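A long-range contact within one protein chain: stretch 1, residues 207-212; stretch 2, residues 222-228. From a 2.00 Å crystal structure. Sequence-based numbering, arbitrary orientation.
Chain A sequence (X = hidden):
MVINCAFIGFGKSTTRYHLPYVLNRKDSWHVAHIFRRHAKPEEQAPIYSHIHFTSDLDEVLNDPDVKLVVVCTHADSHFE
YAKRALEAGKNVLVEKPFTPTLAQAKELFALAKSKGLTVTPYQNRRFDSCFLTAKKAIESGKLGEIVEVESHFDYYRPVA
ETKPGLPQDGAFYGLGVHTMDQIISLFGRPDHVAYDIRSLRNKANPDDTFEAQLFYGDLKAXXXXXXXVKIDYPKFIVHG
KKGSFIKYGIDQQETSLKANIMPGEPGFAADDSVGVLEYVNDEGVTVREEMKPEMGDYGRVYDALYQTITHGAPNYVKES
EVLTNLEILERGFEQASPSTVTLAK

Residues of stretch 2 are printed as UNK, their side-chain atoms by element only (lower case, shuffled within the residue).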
# COMPACT_ATOMS: atom_id res chain seq x y z
N ASP A 207 14.15 -13.67 0.84
CA ASP A 207 13.12 -12.73 0.39
C ASP A 207 13.63 -11.65 -0.56
O ASP A 207 14.74 -11.14 -0.41
CB ASP A 207 12.47 -12.06 1.60
CG ASP A 207 13.42 -11.10 2.31
OD1 ASP A 207 14.32 -11.58 3.03
OD2 ASP A 207 13.27 -9.87 2.13
N ASP A 208 12.80 -11.29 -1.54
CA ASP A 208 13.12 -10.25 -2.51
C ASP A 208 11.95 -9.28 -2.61
O ASP A 208 11.92 -8.40 -3.47
CB ASP A 208 13.39 -10.85 -3.89
CG ASP A 208 12.19 -11.59 -4.45
OD1 ASP A 208 11.09 -11.52 -3.86
OD2 ASP A 208 12.35 -12.25 -5.50
N THR A 209 11.00 -9.46 -1.70
CA THR A 209 9.79 -8.65 -1.68
C THR A 209 9.36 -8.44 -0.24
O THR A 209 9.33 -9.39 0.55
CB THR A 209 8.65 -9.39 -2.40
OG1 THR A 209 9.12 -9.84 -3.68
CG2 THR A 209 7.44 -8.48 -2.58
N PHE A 210 9.04 -7.20 0.12
CA PHE A 210 8.60 -6.93 1.48
C PHE A 210 7.81 -5.66 1.61
O PHE A 210 7.91 -4.75 0.78
CB PHE A 210 9.79 -6.89 2.45
CG PHE A 210 10.65 -5.66 2.33
CD1 PHE A 210 11.83 -5.69 1.61
CD2 PHE A 210 10.28 -4.47 2.95
CE1 PHE A 210 12.63 -4.56 1.50
CE2 PHE A 210 11.07 -3.33 2.85
CZ PHE A 210 12.25 -3.37 2.13
N GLU A 211 7.00 -5.61 2.66
CA GLU A 211 6.21 -4.44 2.99
C GLU A 211 6.12 -4.43 4.50
O GLU A 211 5.60 -5.36 5.11
CB GLU A 211 4.80 -4.49 2.40
CG GLU A 211 4.01 -3.22 2.73
CD GLU A 211 2.60 -3.21 2.16
OE1 GLU A 211 2.39 -3.72 1.04
OE2 GLU A 211 1.69 -2.67 2.84
N ALA A 212 6.66 -3.38 5.11
CA ALA A 212 6.61 -3.24 6.55
C ALA A 212 5.74 -2.04 6.84
O ALA A 212 5.86 -1.00 6.19
CB ALA A 212 8.01 -3.02 7.12
N UNK A 222 4.29 3.14 5.61
CA UNK A 222 4.52 1.93 4.82
C UNK A 222 5.85 1.97 4.08
O UNK A 222 6.18 2.95 3.40
c UNK A 222 3.37 1.75 3.81
c UNK A 222 3.70 0.63 2.84
c UNK A 222 0.83 1.38 3.69
c UNK A 222 2.07 1.45 4.58
N UNK A 223 6.63 0.91 4.21
CA UNK A 223 7.91 0.81 3.52
C UNK A 223 7.86 -0.50 2.74
O UNK A 223 7.61 -1.56 3.31
c UNK A 223 10.35 0.45 3.73
c UNK A 223 9.09 0.74 4.49
c UNK A 223 9.23 2.05 5.27
N UNK A 224 8.10 -0.43 1.43
CA UNK A 224 8.04 -1.65 0.66
C UNK A 224 8.92 -1.65 -0.58
O UNK A 224 9.23 -0.60 -1.14
c UNK A 224 5.90 -0.83 -0.48
c UNK A 224 6.59 -1.95 0.27
c UNK A 224 4.07 -2.26 -1.48
c UNK A 224 4.40 -1.06 -0.60
n UNK A 224 2.60 -2.49 -1.56
N UNK A 225 9.33 -2.85 -0.96
CA UNK A 225 10.15 -3.03 -2.15
C UNK A 225 9.80 -4.35 -2.81
O UNK A 225 9.36 -5.30 -2.16
c UNK A 225 12.03 -2.17 -0.70
o UNK A 225 12.11 -4.39 -1.61
c UNK A 225 11.68 -3.05 -1.86
N UNK A 226 10.01 -4.41 -4.11
CA UNK A 226 9.75 -5.60 -4.88
C UNK A 226 10.66 -5.52 -6.08
O UNK A 226 11.01 -4.42 -6.51
c UNK A 226 8.29 -5.63 -5.35
o UNK A 226 8.06 -6.69 -6.26
N UNK A 227 11.08 -6.67 -6.61
CA UNK A 227 11.92 -6.69 -7.79
C UNK A 227 11.04 -6.97 -9.01
O UNK A 227 11.55 -7.30 -10.08
n UNK A 227 13.85 -7.42 -5.33
c UNK A 227 14.08 -7.46 -6.69
c UNK A 227 15.39 -7.16 -6.86
c UNK A 227 13.01 -7.77 -7.69
c UNK A 227 14.97 -7.11 -4.70
n UNK A 227 15.92 -6.95 -5.61
N UNK A 228 9.73 -6.83 -8.83
CA UNK A 228 8.80 -7.10 -9.93
C UNK A 228 7.80 -5.96 -10.13
O UNK A 228 6.60 -6.15 -10.02
c UNK A 228 9.53 -9.91 -11.04
c UNK A 228 8.95 -9.66 -9.64
c UNK A 228 8.13 -10.86 -9.17
c UNK A 228 8.06 -8.41 -9.67
O HOH W 1 10.09 -9.22 -6.01

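Position 222 carries four side-chain carbons, forked at the first, with one arm two carbons long. The single-carbon arm lies 3.9 Å from Glu211 CG, and the backbone CA makes a CA-H...O contact with Ala212 O, at 3.5 Å. A fork at CB with unequal arms is isoleucine, and in Ile222 the single-carbon arm is CG2.

At position 223 one carbon carries two others, three in all and no heteroatom. The backbone N and O bond to Ala212 O (2.9 Å) and Ala212 N (2.7 Å), and one methyl lies 3.9 Å from Phe210 CE2. An all-carbon fork this short is valine; in Val223 that methyl is CG1.

Position 224 has four carbons in a row ending in nitrogen. The terminal nitrogen lies 2.9 Å from Glu211 OE1, as expected of a cation beside a carboxylate. The unbranched chain is lysine, and Lys224 NZ forms a salt bridge with that oxygen. Chi angles of p, t, m and t carry the amine to the acid.

Position 225 shows one carbon bearing one oxygen and one carbon; the terminal carbon lies 3.1 Å from Phe210 CZ, and the backbone N lies over one face of that ring. This is threonine. The 3.1 Å between Thr225 CG2 and Phe210 CZ is shorter than a comfortable carbon-carbon contact. Thr225 OG1, buried by the contact, finds no partner anywhere in the model.

Position 226 has one carbon followed by one oxygen, and its CB approaches Thr209 CG2 at 4.1 Å. This is serine. Ser226 OG, turned to chi1 171°, accepts a hydrogen bond from the backbone N of position 228 at 3.1 Å.

Position 227 has one carbon and then a five-membered ring of three carbons and two nitrogens. One ring nitrogen lies 2.9 Å from Asp208 O, which sits near the ring plane, where that nitrogen's hydrogen points. The ring is the imidazole of histidine, and His227 ND1 donates to Asp208 O with an angle of 151°.

Position 228 has four carbons forked at the second, and its side chain stays at least 5.7 Å from stretch 1, so it makes no contact. The fork identifies leucine, Leu228.

The contact is an antiparallel strand pair, its axes at 178° and 4.6 Å apart at closest approach. Reciprocal hydrogen bonds link Phe210 with Thr225 (Phe210 N to Thr225 O 3.0 Å, Thr225 N to Phe210 O 2.9 Å) and Ala212 with Val223, whose side chains share one face. Between these pairs, Glu211 and Lys224 form the non-hydrogen-bonded pair and place their salt bridge on the other face. Beyond the ladder, His227 secures Asp208, and a water joins Thr209 OG1 (2.6 Å from the water O) to His227 N (2.8 Å from the same O).

Stretch 2 (222-228) IVKTSHL
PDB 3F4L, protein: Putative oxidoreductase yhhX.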